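Local coordinates for protein KLLA0E03807p (Kluyveromyces lactis, PDB 3SQI) that binds DNA through this part of the budding-yeast kinetochore protein Ndc10, which probably serves as a platform for assembling the inner kinetochore, at residues 191-195 and 387-391; 109-114 and 140-144; 162-166 and 177-181; 183-187 and 278-282; 206-210 and 222-226. The contacts are given in a common frame with arbitrary orientation. Residue numbers count along the deposited sequence, not the author numbering.

Contact 1: residues 191-195 and 387-391; sequences FQSPF and QEHLL
F195 turns the edge of its ring to the side-chain amide of Q387, with CD2 of F195 3.1 Å from OE1 of Q387, close to the ring plane; the same CD2 lies 3.7 Å from CD1 of L390. A ring edge carries slight positive charge, so it accepts an amide oxygen better than a ring face would, while L390 offers it an apolar methyl. Segment 191-195 is irregular. S193 is extended (phi/psi -142/75), and P194 and F195 then drop to helical angles. Segment 387-391 opens at the N-cap residue Q387 (-90/6) and winds one short helical turn, 388-391, in which L391 N donates to Q387 O at 3.0 Å. In register, the CA of S193 is 8.0 Å from that of Q387, and the CA of F195 is 9.0 Å from that of L390. F195 takes chi1 m, Q387 m for chi1 and chi2, and L390 t,t; the CA-to-CB bonds of all three point toward the opposite segment. Q387 NE2 lies 3.5 Å from Q192 O, and L390 CD1 lies 4.2 Å from S193 OG, whose polar partner is T196. W118 meets the F195 ring edge-to-face, and L351 and L352 of helix 332-355 also touch F195. This is tertiary packing typical of a mainly helical domain, where a late single-turn helix settles against the loop leading into helix 198-210.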
# COMPACT_ATOMS: atom_id res chain seq x y z
N PHE A 191 -0.34 6.77 9.94
CA PHE A 191 0.05 7.24 11.27
C PHE A 191 -1.17 7.27 12.17
O PHE A 191 -1.05 7.40 13.39
CB PHE A 191 0.70 8.63 11.20
CG PHE A 191 1.95 8.68 10.36
CD1 PHE A 191 3.15 8.19 10.86
CD2 PHE A 191 1.93 9.23 9.09
CE1 PHE A 191 4.31 8.24 10.09
CE2 PHE A 191 3.09 9.28 8.31
CZ PHE A 191 4.27 8.78 8.82
N GLN A 192 -2.34 7.15 11.56
CA GLN A 192 -3.59 7.12 12.31
C GLN A 192 -3.80 5.74 12.94
O GLN A 192 -4.39 5.63 14.01
CB GLN A 192 -4.76 7.46 11.39
CG GLN A 192 -4.74 8.87 10.84
CD GLN A 192 -5.25 9.89 11.84
OE1 GLN A 192 -6.19 9.62 12.59
NE2 GLN A 192 -4.63 11.06 11.86
N SER A 193 -3.30 4.71 12.27
CA SER A 193 -3.48 3.33 12.70
C SER A 193 -2.21 2.51 12.43
O SER A 193 -2.16 1.71 11.49
CB SER A 193 -4.68 2.71 11.99
OG SER A 193 -5.04 1.46 12.57
N PRO A 194 -1.18 2.72 13.25
CA PRO A 194 0.12 2.08 13.06
C PRO A 194 0.03 0.56 12.88
O PRO A 194 0.74 -0.01 12.05
CB PRO A 194 0.87 2.41 14.35
CG PRO A 194 0.28 3.72 14.79
CD PRO A 194 -1.18 3.67 14.38
N PHE A 195 -0.85 -0.07 13.64
CA PHE A 195 -0.93 -1.53 13.63
C PHE A 195 -1.34 -2.05 12.27
O PHE A 195 -0.75 -3.00 11.76
CB PHE A 195 -1.87 -2.02 14.73
CG PHE A 195 -1.41 -1.65 16.10
CD1 PHE A 195 -0.37 -2.33 16.71
CD2 PHE A 195 -2.00 -0.59 16.78
CE1 PHE A 195 0.06 -1.98 17.98
CE2 PHE A 195 -1.57 -0.24 18.05
CZ PHE A 195 -0.54 -0.93 18.65
N GLN A 387 -7.28 3.69 20.19
CA GLN A 387 -7.10 2.32 19.71
C GLN A 387 -7.93 1.28 20.47
O GLN A 387 -7.79 0.08 20.25
CB GLN A 387 -5.61 1.94 19.72
CG GLN A 387 -4.69 2.95 19.03
CD GLN A 387 -4.61 2.78 17.51
OE1 GLN A 387 -3.97 1.85 17.00
NE2 GLN A 387 -5.25 3.69 16.78
N GLU A 388 -8.80 1.74 21.37
CA GLU A 388 -9.69 0.84 22.09
C GLU A 388 -10.31 -0.16 21.14
O GLU A 388 -9.99 -1.36 21.17
CB GLU A 388 -10.82 1.64 22.75
CG GLU A 388 -10.78 1.66 24.26
CD GLU A 388 -9.61 2.46 24.79
OE1 GLU A 388 -8.93 3.12 23.97
OE2 GLU A 388 -9.36 2.42 26.01
N HIS A 389 -11.18 0.35 20.27
CA HIS A 389 -11.99 -0.47 19.39
C HIS A 389 -11.15 -1.51 18.68
O HIS A 389 -11.52 -2.69 18.61
CB HIS A 389 -12.70 0.43 18.37
CG HIS A 389 -13.20 1.71 18.96
ND1 HIS A 389 -12.37 2.78 19.23
CD2 HIS A 389 -14.44 2.09 19.36
CE1 HIS A 389 -13.08 3.77 19.75
NE2 HIS A 389 -14.34 3.37 19.84
N LEU A 390 -10.00 -1.09 18.17
CA LEU A 390 -9.05 -2.01 17.55
C LEU A 390 -8.75 -3.16 18.51
O LEU A 390 -8.92 -4.33 18.17
CB LEU A 390 -7.77 -1.27 17.18
CG LEU A 390 -6.88 -1.86 16.09
CD1 LEU A 390 -5.58 -1.05 15.94
CD2 LEU A 390 -6.56 -3.31 16.38
N LEU A 391 -8.31 -2.82 19.73
CA LEU A 391 -7.97 -3.83 20.73
C LEU A 391 -9.12 -4.79 21.04
O LEU A 391 -8.88 -5.96 21.33
CB LEU A 391 -7.49 -3.16 22.03
CG LEU A 391 -6.16 -2.41 22.01
CD1 LEU A 391 -5.93 -1.74 23.34
CD2 LEU A 391 -5.01 -3.35 21.67

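Contact 2: residues 109-114 and 140-144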
# COMPACT_ATOMS: atom_id res chain seq x y z
N ILE A 109 -11.58 -7.00 8.45
CA ILE A 109 -10.81 -8.24 8.32
C ILE A 109 -9.35 -7.89 8.51
O ILE A 109 -8.61 -8.61 9.18
CB ILE A 109 -10.99 -8.93 6.96
CG1 ILE A 109 -12.44 -9.38 6.76
CG2 ILE A 109 -10.04 -10.12 6.84
CD1 ILE A 109 -13.41 -8.27 6.40
N LEU A 110 -8.96 -6.78 7.90
CA LEU A 110 -7.65 -6.19 8.16
C LEU A 110 -7.48 -6.02 9.67
O LEU A 110 -6.72 -6.75 10.30
CB LEU A 110 -7.54 -4.84 7.46
CG LEU A 110 -6.18 -4.15 7.48
CD1 LEU A 110 -5.25 -4.77 6.44
CD2 LEU A 110 -6.35 -2.66 7.23
N GLN A 111 -8.23 -5.07 10.24
CA GLN A 111 -8.17 -4.78 11.67
C GLN A 111 -8.15 -6.06 12.48
O GLN A 111 -7.15 -6.40 13.11
CB GLN A 111 -9.37 -3.94 12.10
CG GLN A 111 -9.53 -2.60 11.40
CD GLN A 111 -10.72 -1.82 11.94
OE1 GLN A 111 -11.48 -2.33 12.76
NE2 GLN A 111 -10.89 -0.60 11.47
N LYS A 112 -9.25 -6.80 12.41
CA LYS A 112 -9.37 -8.01 13.21
C LYS A 112 -8.11 -8.87 13.17
O LYS A 112 -7.70 -9.39 14.20
CB LYS A 112 -10.59 -8.84 12.79
CG LYS A 112 -10.60 -10.24 13.36
CD LYS A 112 -11.02 -10.24 14.82
CE LYS A 112 -11.18 -11.65 15.35
NZ LYS A 112 -12.15 -12.42 14.52
N ILE A 113 -7.47 -8.97 12.01
CA ILE A 113 -6.23 -9.73 11.93
C ILE A 113 -5.05 -8.96 12.55
O ILE A 113 -4.39 -9.45 13.47
CB ILE A 113 -5.86 -10.15 10.50
CG1 ILE A 113 -6.72 -11.32 10.03
CG2 ILE A 113 -4.40 -10.55 10.45
CD1 ILE A 113 -5.95 -12.41 9.27
N SER A 114 -4.77 -7.79 11.99
CA SER A 114 -3.47 -7.16 12.19
C SER A 114 -3.17 -7.23 13.68
O SER A 114 -2.19 -7.85 14.11
CB SER A 114 -3.49 -5.72 11.70
OG SER A 114 -4.01 -5.63 10.40
N LEU A 140 2.06 -11.15 8.58
CA LEU A 140 1.28 -9.93 8.65
C LEU A 140 1.69 -8.92 7.59
O LEU A 140 0.86 -8.21 7.05
CB LEU A 140 1.38 -9.29 10.03
CG LEU A 140 0.69 -7.92 10.10
CD1 LEU A 140 -0.82 -8.09 10.07
CD2 LEU A 140 1.13 -7.13 11.33
N LEU A 141 2.99 -8.84 7.30
CA LEU A 141 3.45 -7.91 6.28
C LEU A 141 2.95 -8.39 4.94
O LEU A 141 2.43 -7.61 4.15
CB LEU A 141 4.97 -7.78 6.25
CG LEU A 141 5.46 -6.75 5.23
CD1 LEU A 141 5.42 -5.37 5.85
CD2 LEU A 141 6.85 -7.06 4.71
N ASP A 142 3.09 -9.68 4.67
CA ASP A 142 2.57 -10.17 3.39
C ASP A 142 1.07 -9.86 3.20
O ASP A 142 0.65 -9.39 2.13
CB ASP A 142 2.81 -11.66 3.22
CG ASP A 142 2.40 -12.14 1.85
OD1 ASP A 142 1.30 -12.71 1.73
OD2 ASP A 142 3.18 -11.93 0.90
N PHE A 143 0.28 -10.11 4.23
CA PHE A 143 -1.15 -9.81 4.22
C PHE A 143 -1.45 -8.31 4.05
O PHE A 143 -2.16 -7.93 3.13
CB PHE A 143 -1.80 -10.33 5.50
CG PHE A 143 -3.24 -9.96 5.66
CD1 PHE A 143 -4.22 -10.57 4.89
CD2 PHE A 143 -3.63 -9.01 6.59
CE1 PHE A 143 -5.55 -10.23 5.05
CE2 PHE A 143 -4.96 -8.67 6.75
CZ PHE A 143 -5.92 -9.28 5.97
N GLN A 144 -0.91 -7.48 4.94
CA GLN A 144 -1.17 -6.05 4.90
C GLN A 144 -0.78 -5.50 3.53
O GLN A 144 -1.37 -4.55 3.01
CB GLN A 144 -0.36 -5.33 6.00
CG GLN A 144 -0.64 -5.79 7.42
CD GLN A 144 -0.43 -4.68 8.45
OE1 GLN A 144 0.50 -3.87 8.33
NE2 GLN A 144 -1.29 -4.63 9.46
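The main bump is F143, whose t rotamer sends the ring from helix 133-149 into a shallow hollow on helix 107-118. I109, L110 and I113 line that hollow: L110 CD1 comes to 3.9 Å from F143 CE2, I113 CB to 4.1 Å from the same CE2, and I109 CG2 to 4.3 Å from F143 CZ. A flat ring suits the space between three branched aliphatic residues. One turn earlier L140 projects toward the same helix, filling the dip over S114. Its CD1 sits 3.5 Å from S114 CA, an approach that a small serine permits, and 4.4 Å from I113 CG2. The two segments run almost antiparallel (172°), with axes 11.1 Å apart; CA atoms approach to 6.5 Å at S114 and L140 and to 7.3 Å at L110 and Q144. Beside the apolar contacts, S114 OG donates to L110 O in its own helix (2.9 Å) and accepts a weak hydrogen bond from Q144 NE2 (3.0 Å). Q144 also bonds T201 through OE1 and F195 O through NE2. Y252 and F256 of helix 245-259 touch F143 and I113 respectively, while helix 198-210 packs T201 against L140, so the antiparallel pair is buried in contact with both of these helices.

Contact 3: residues 162-166 and 177-181; sequences KDLQC and LAHSS
This is an antiparallel backbone pairing within a beta hairpin, between the start of strand 165-169 and the end of strand 174-179. Q165 (phi/psi -132/117) and A178 (-116/151) form the hydrogen-bonded pair, CA atoms 5.1 Å apart: Q165 N donates to A178 O and A178 N to Q165 O, both at 2.9 Å. C166 and L177 follow as a non-hydrogen-bonded pair, CA atoms 4.8 Å apart. Side chains alternate, Q165 and A178 on one face, C166 and L177 on the other; there C166 and L177 touch A336, V337 and L340 of helix 332-355, an apolar face suited to packing a sheet on a helix. Before the strand, D163 is helical (-69/-33) and L164 extended (-58/149). L164, chi1 m, sets CD1 4.1 Å from L177 CB and CD2 3.7 Å from H179 CD2. H179, chi1 t, suits the hairpin's mouth because its two ring nitrogens can serve different partners: NE2 gives a weak hydrogen bond to D163 OD2 (3.3 Å), and ND1 bonds P183 O. Q165 NE2 lies 3.5 Å from S180 OG. On its other edge strand 174-179 pairs with strand 185-187, giving the three-stranded antiparallel meander to which this hairpin belongs.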
# COMPACT_ATOMS: atom_id res chain seq x y z
N LYS A 162 15.94 -3.83 -3.47
CA LYS A 162 16.82 -2.85 -4.08
C LYS A 162 16.09 -2.09 -5.20
O LYS A 162 16.47 -0.97 -5.55
CB LYS A 162 18.10 -3.51 -4.58
CG LYS A 162 19.07 -3.87 -3.46
CD LYS A 162 20.41 -4.39 -3.98
CE LYS A 162 20.43 -5.91 -4.08
NZ LYS A 162 21.76 -6.43 -4.51
N ASP A 163 15.03 -2.70 -5.73
CA ASP A 163 14.15 -2.05 -6.71
C ASP A 163 13.35 -0.93 -6.07
O ASP A 163 13.04 0.06 -6.72
CB ASP A 163 13.16 -3.06 -7.29
CG ASP A 163 13.79 -4.00 -8.29
OD1 ASP A 163 15.02 -3.96 -8.43
OD2 ASP A 163 13.03 -4.78 -8.92
N LEU A 164 13.01 -1.11 -4.80
CA LEU A 164 12.16 -0.14 -4.12
C LEU A 164 12.74 1.27 -4.12
O LEU A 164 13.96 1.46 -4.12
CB LEU A 164 11.85 -0.57 -2.69
CG LEU A 164 10.74 -1.62 -2.56
CD1 LEU A 164 9.95 -1.37 -1.28
CD2 LEU A 164 9.81 -1.57 -3.77
N GLN A 165 11.86 2.27 -4.13
CA GLN A 165 12.29 3.66 -4.21
C GLN A 165 11.57 4.47 -3.15
O GLN A 165 10.33 4.58 -3.19
CB GLN A 165 11.99 4.25 -5.60
CG GLN A 165 12.64 3.49 -6.76
CD GLN A 165 12.16 3.96 -8.14
OE1 GLN A 165 11.19 4.71 -8.26
NE2 GLN A 165 12.84 3.50 -9.18
N CYS A 166 12.31 5.04 -2.21
CA CYS A 166 11.68 5.88 -1.21
C CYS A 166 11.19 7.18 -1.84
O CYS A 166 11.90 7.82 -2.62
CB CYS A 166 12.64 6.19 -0.08
SG CYS A 166 11.80 6.84 1.38
N LEU A 177 6.80 4.12 -0.05
CA LEU A 177 7.69 3.21 -0.75
C LEU A 177 7.10 2.82 -2.10
O LEU A 177 6.00 2.29 -2.17
CB LEU A 177 7.95 1.97 0.11
CG LEU A 177 8.52 2.33 1.48
CD1 LEU A 177 7.83 1.57 2.62
CD2 LEU A 177 10.03 2.12 1.52
N ALA A 178 7.82 3.10 -3.18
CA ALA A 178 7.27 2.93 -4.52
C ALA A 178 8.00 1.88 -5.33
O ALA A 178 9.19 1.65 -5.14
CB ALA A 178 7.29 4.25 -5.26
N HIS A 179 7.28 1.24 -6.25
CA HIS A 179 7.89 0.32 -7.19
C HIS A 179 7.35 0.62 -8.58
O HIS A 179 6.15 0.51 -8.81
CB HIS A 179 7.60 -1.12 -6.80
CG HIS A 179 8.46 -2.13 -7.48
ND1 HIS A 179 7.96 -3.09 -8.33
CD2 HIS A 179 9.80 -2.34 -7.44
CE1 HIS A 179 8.94 -3.85 -8.78
NE2 HIS A 179 10.07 -3.41 -8.25
N SER A 180 8.23 1.03 -9.48
CA SER A 180 7.85 1.36 -10.85
C SER A 180 8.13 0.19 -11.78
O SER A 180 7.86 0.25 -12.98
CB SER A 180 8.59 2.61 -11.31
OG SER A 180 9.96 2.55 -10.94
N SER A 181 8.68 -0.88 -11.22
CA SER A 181 9.03 -2.08 -11.98
C SER A 181 7.83 -3.01 -12.15
O SER A 181 6.69 -2.59 -11.94
CB SER A 181 10.23 -2.80 -11.36
OG SER A 181 11.36 -1.94 -11.32

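Contact 4: residues 183-187 and 278-282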
# COMPACT_ATOMS: atom_id res chain seq x y z
N PRO A 183 5.67 -5.41 -11.06
CA PRO A 183 4.46 -4.99 -10.34
C PRO A 183 4.54 -3.50 -10.01
O PRO A 183 5.59 -3.01 -9.59
CB PRO A 183 4.49 -5.83 -9.06
CG PRO A 183 5.41 -6.97 -9.36
CD PRO A 183 6.44 -6.40 -10.29
N ASN A 184 3.43 -2.80 -10.18
CA ASN A 184 3.45 -1.35 -10.08
C ASN A 184 2.63 -0.92 -8.88
O ASN A 184 1.40 -1.07 -8.88
CB ASN A 184 2.86 -0.78 -11.37
CG ASN A 184 3.02 0.73 -11.47
OD1 ASN A 184 2.34 1.48 -10.77
ND2 ASN A 184 3.88 1.17 -12.38
N PHE A 185 3.28 -0.37 -7.85
CA PHE A 185 2.54 0.02 -6.65
C PHE A 185 3.19 1.08 -5.78
O PHE A 185 4.37 1.38 -5.94
CB PHE A 185 2.26 -1.20 -5.80
CG PHE A 185 3.48 -1.75 -5.13
CD1 PHE A 185 3.85 -1.29 -3.88
CD2 PHE A 185 4.24 -2.72 -5.75
CE1 PHE A 185 4.97 -1.79 -3.26
CE2 PHE A 185 5.37 -3.23 -5.13
CZ PHE A 185 5.73 -2.76 -3.88
N VAL A 186 2.41 1.65 -4.87
CA VAL A 186 2.90 2.64 -3.90
C VAL A 186 2.33 2.43 -2.49
O VAL A 186 1.11 2.46 -2.29
CB VAL A 186 2.56 4.07 -4.35
CG1 VAL A 186 2.85 5.08 -3.22
CG2 VAL A 186 3.29 4.43 -5.65
N LEU A 187 3.21 2.25 -1.50
CA LEU A 187 2.80 2.10 -0.10
C LEU A 187 2.99 3.39 0.70
O LEU A 187 3.94 4.13 0.48
CB LEU A 187 3.57 0.96 0.57
CG LEU A 187 3.20 -0.47 0.19
CD1 LEU A 187 3.79 -1.43 1.21
CD2 LEU A 187 1.69 -0.66 0.13
N PHE A 278 -3.83 -0.96 -9.06
CA PHE A 278 -3.05 0.08 -9.72
C PHE A 278 -3.04 -0.21 -11.22
O PHE A 278 -3.13 -1.36 -11.63
CB PHE A 278 -1.62 0.14 -9.18
CG PHE A 278 -1.51 0.72 -7.80
CD1 PHE A 278 -1.95 2.01 -7.53
CD2 PHE A 278 -0.97 -0.03 -6.76
CE1 PHE A 278 -1.86 2.54 -6.26
CE2 PHE A 278 -0.88 0.50 -5.49
CZ PHE A 278 -1.32 1.78 -5.23
N PRO A 279 -2.94 0.85 -12.04
CA PRO A 279 -2.81 0.74 -13.49
C PRO A 279 -1.47 0.14 -13.84
O PRO A 279 -0.71 -0.18 -12.92
CB PRO A 279 -2.83 2.20 -13.94
CG PRO A 279 -3.49 2.94 -12.83
CD PRO A 279 -3.07 2.25 -11.59
N ASP A 280 -1.16 -0.03 -15.12
CA ASP A 280 0.21 -0.41 -15.48
C ASP A 280 0.90 0.61 -16.37
O ASP A 280 0.28 1.21 -17.25
CB ASP A 280 0.28 -1.79 -16.13
CG ASP A 280 1.71 -2.23 -16.38
OD1 ASP A 280 2.13 -2.30 -17.55
OD2 ASP A 280 2.43 -2.49 -15.38
N PHE A 281 2.20 0.79 -16.13
CA PHE A 281 2.97 1.79 -16.84
C PHE A 281 4.26 1.25 -17.45
O PHE A 281 5.13 0.74 -16.73
CB PHE A 281 3.24 2.99 -15.93
CG PHE A 281 2.01 3.75 -15.55
CD1 PHE A 281 1.58 4.82 -16.31
CD2 PHE A 281 1.26 3.38 -14.44
CE1 PHE A 281 0.43 5.52 -15.97
CE2 PHE A 281 0.11 4.07 -14.10
CZ PHE A 281 -0.30 5.15 -14.86
N SER A 282 4.34 1.35 -18.77
CA SER A 282 5.54 0.99 -19.52
C SER A 282 6.07 2.21 -20.27
O SER A 282 5.32 3.16 -20.52
CB SER A 282 5.24 -0.12 -20.52
OG SER A 282 6.30 -0.26 -21.44
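Segment 183-187 runs extended throughout and becomes strand from F185 on, while segment 278-282 is an irregular loop whose residues nevertheless keep extended angles. Their touching parts diverge by 125°, and no hydrogen bond joins them, so the loop crosses the strand and adds nothing to the sheet. CA atoms approach to 6.4 Å twice, between N184 and D280 and between F185 and F278. N184 and F278 carry most of the packing between them. With its CA-to-CB bond toward the strand and chi1 m, F278 brings its ring up obliquely against the strand backbone: CD2 is 3.5 Å from F185 CA and 3.6 Å from F185 CB, CE2 is 3.5 Å from V186 N, and CB is 3.3 Å from N184 O. A large aromatic suits this place because it can span three successive residues. N184 also points toward the loop; its CB lies 3.9 Å from P279 O, and its ND2 meets the edge of the F281 ring 4.0 Å from CD2, a fair place for a polar side chain at the partly exposed end. F185, chi1 p, carries its ring end away from the loop to meet W145 edge-to-face. Y306 and M310 of helix 304-310 also touch F278. The pattern is that of an outermost strand in a small antiparallel sheet, bonded to strand 174-179 on one side and crossed by a loop.

Contact 5: residues 206-210 and 222-226; sequences YYLRF and YQILS
Two helices joined by a short beta hairpin meet here: the end part of helix 198-210 packs against the chain just after the two-stranded hairpin 212-213/217-218, where it enters the short, weakly bonded helix at about 224-226. The aromatic interaction comes first. F210 and Y222 have CA atoms 5.9 Å apart and near-parallel rings, planes at 20°, yet these are slid so far, with centroids 5.7 Å apart, that they barely overlap. Both take chi1 m, and F210 CB presses to 3.2 Å from Y222 CE1. Aliphatic packing completes the surround of F210, whose CA-to-CB bond points toward 222-226: its CE1 lies 3.6 Å from I224 CD1, which sits at the ring edge, and 3.9 Å from L225 CD1. Phenylalanine suits the place, since its buried ring offers an apolar surface to tyrosine, isoleucine and leucine together. Among backbone bonds, F210 N donates to Y206 O at 2.9 Å, S226 N weakly to Q223 O at 3.3 Å, and the backbones of R209 and F210 hydrogen-bond those of D220 and G221 respectively, holding the helix to the returning chain. F210 has phi/psi -100/-62 and Y222 -86/2. The hydroxyl of Y207 bonds D364, while Y207 CD1 lies 4.4 Å from Y222 OH.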
# COMPACT_ATOMS: atom_id res chain seq x y z
N TYR A 206 11.77 -5.58 10.06
CA TYR A 206 13.09 -5.40 9.48
C TYR A 206 14.16 -5.19 10.54
O TYR A 206 15.32 -5.58 10.36
CB TYR A 206 13.09 -4.28 8.45
CG TYR A 206 12.75 -4.77 7.06
CD1 TYR A 206 12.86 -3.94 5.95
CD2 TYR A 206 12.30 -6.07 6.87
CE1 TYR A 206 12.55 -4.40 4.69
CE2 TYR A 206 11.99 -6.53 5.61
CZ TYR A 206 12.11 -5.69 4.52
OH TYR A 206 11.80 -6.17 3.27
N TYR A 207 13.78 -4.58 11.66
CA TYR A 207 14.68 -4.49 12.79
C TYR A 207 14.98 -5.91 13.27
O TYR A 207 16.14 -6.29 13.42
CB TYR A 207 14.05 -3.68 13.92
CG TYR A 207 14.99 -3.40 15.07
CD1 TYR A 207 15.96 -2.42 14.98
CD2 TYR A 207 14.90 -4.13 16.26
CE1 TYR A 207 16.83 -2.16 16.03
CE2 TYR A 207 15.76 -3.87 17.32
CZ TYR A 207 16.72 -2.89 17.20
OH TYR A 207 17.57 -2.64 18.25
N LEU A 208 13.93 -6.69 13.48
CA LEU A 208 14.10 -8.08 13.91
C LEU A 208 14.94 -8.89 12.92
O LEU A 208 15.78 -9.70 13.31
CB LEU A 208 12.73 -8.74 14.08
CG LEU A 208 11.82 -8.13 15.15
CD1 LEU A 208 10.59 -8.99 15.36
CD2 LEU A 208 12.57 -7.97 16.46
N ARG A 209 14.71 -8.65 11.63
CA ARG A 209 15.35 -9.42 10.57
C ARG A 209 16.83 -9.10 10.51
O ARG A 209 17.67 -9.98 10.37
CB ARG A 209 14.68 -9.08 9.23
CG ARG A 209 15.29 -9.75 8.01
CD ARG A 209 14.42 -9.49 6.78
NE ARG A 209 15.05 -9.89 5.52
CZ ARG A 209 14.56 -9.59 4.32
NH1 ARG A 209 13.45 -8.88 4.21
NH2 ARG A 209 15.20 -10.00 3.23
N PHE A 210 17.14 -7.82 10.64
CA PHE A 210 18.49 -7.34 10.36
C PHE A 210 19.36 -7.11 11.59
O PHE A 210 20.41 -7.74 11.74
CB PHE A 210 18.42 -6.09 9.49
CG PHE A 210 18.05 -6.38 8.08
CD1 PHE A 210 18.91 -7.09 7.27
CD2 PHE A 210 16.83 -5.97 7.57
CE1 PHE A 210 18.58 -7.37 5.97
CE2 PHE A 210 16.48 -6.25 6.27
CZ PHE A 210 17.36 -6.95 5.46
N TYR A 222 23.52 -6.15 8.53
CA TYR A 222 23.19 -5.15 7.51
C TYR A 222 24.20 -5.20 6.37
O TYR A 222 24.13 -4.40 5.44
CB TYR A 222 23.15 -3.74 8.11
CG TYR A 222 22.02 -3.48 9.08
CD1 TYR A 222 20.70 -3.36 8.64
CD2 TYR A 222 22.27 -3.32 10.44
CE1 TYR A 222 19.66 -3.10 9.53
CE2 TYR A 222 21.24 -3.07 11.34
CZ TYR A 222 19.95 -2.96 10.89
OH TYR A 222 18.94 -2.71 11.80
N GLN A 223 25.14 -6.13 6.46
CA GLN A 223 26.22 -6.21 5.48
C GLN A 223 25.76 -6.85 4.18
O GLN A 223 26.24 -6.49 3.10
CB GLN A 223 27.41 -6.99 6.05
CG GLN A 223 27.94 -6.47 7.37
CD GLN A 223 27.07 -6.87 8.55
OE1 GLN A 223 26.70 -8.04 8.70
NE2 GLN A 223 26.72 -5.90 9.39
N ILE A 224 24.83 -7.79 4.27
CA ILE A 224 24.44 -8.58 3.10
C ILE A 224 23.63 -7.79 2.07
O ILE A 224 23.35 -8.29 0.98
CB ILE A 224 23.67 -9.86 3.50
CG1 ILE A 224 22.15 -9.63 3.46
CG2 ILE A 224 24.14 -10.36 4.86
CD1 ILE A 224 21.60 -8.86 4.64
N LEU A 225 23.27 -6.56 2.41
CA LEU A 225 22.52 -5.70 1.49
C LEU A 225 23.35 -5.30 0.27
O LEU A 225 22.85 -4.66 -0.65
CB LEU A 225 21.94 -4.48 2.20
CG LEU A 225 20.84 -4.83 3.21
CD1 LEU A 225 21.44 -5.07 4.58
CD2 LEU A 225 19.78 -3.75 3.29
N SER A 226 24.63 -5.66 0.29
CA SER A 226 25.52 -5.45 -0.86
C SER A 226 25.82 -6.78 -1.57
O SER A 226 25.48 -6.96 -2.74
CB SER A 226 26.81 -4.77 -0.42
OG SER A 226 26.54 -3.50 0.12

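Contacts 3 and 4 share one sheet through strands 174-179 and 185-187, their centres 10 Å apart: L177 O with L187 N and H179 N with F185 O, each at 2.9 Å, are probable hydrogen bonds. Contacts 1 and 2 meet where F195 O lies 2.9 Å from Q144 NE2, their centres 12 Å apart on one side of the chain's centre. Contact 5 touches contact 3 only lightly, K162 CD lying 4.1 Å from L225 O. None of the five reaches the bound DNA: nearest atoms are about 11 Å away for contact 5, 12 Å for contact 2 and 17 to 21 Å for the others. All five are structural packing within the DNA-binding part.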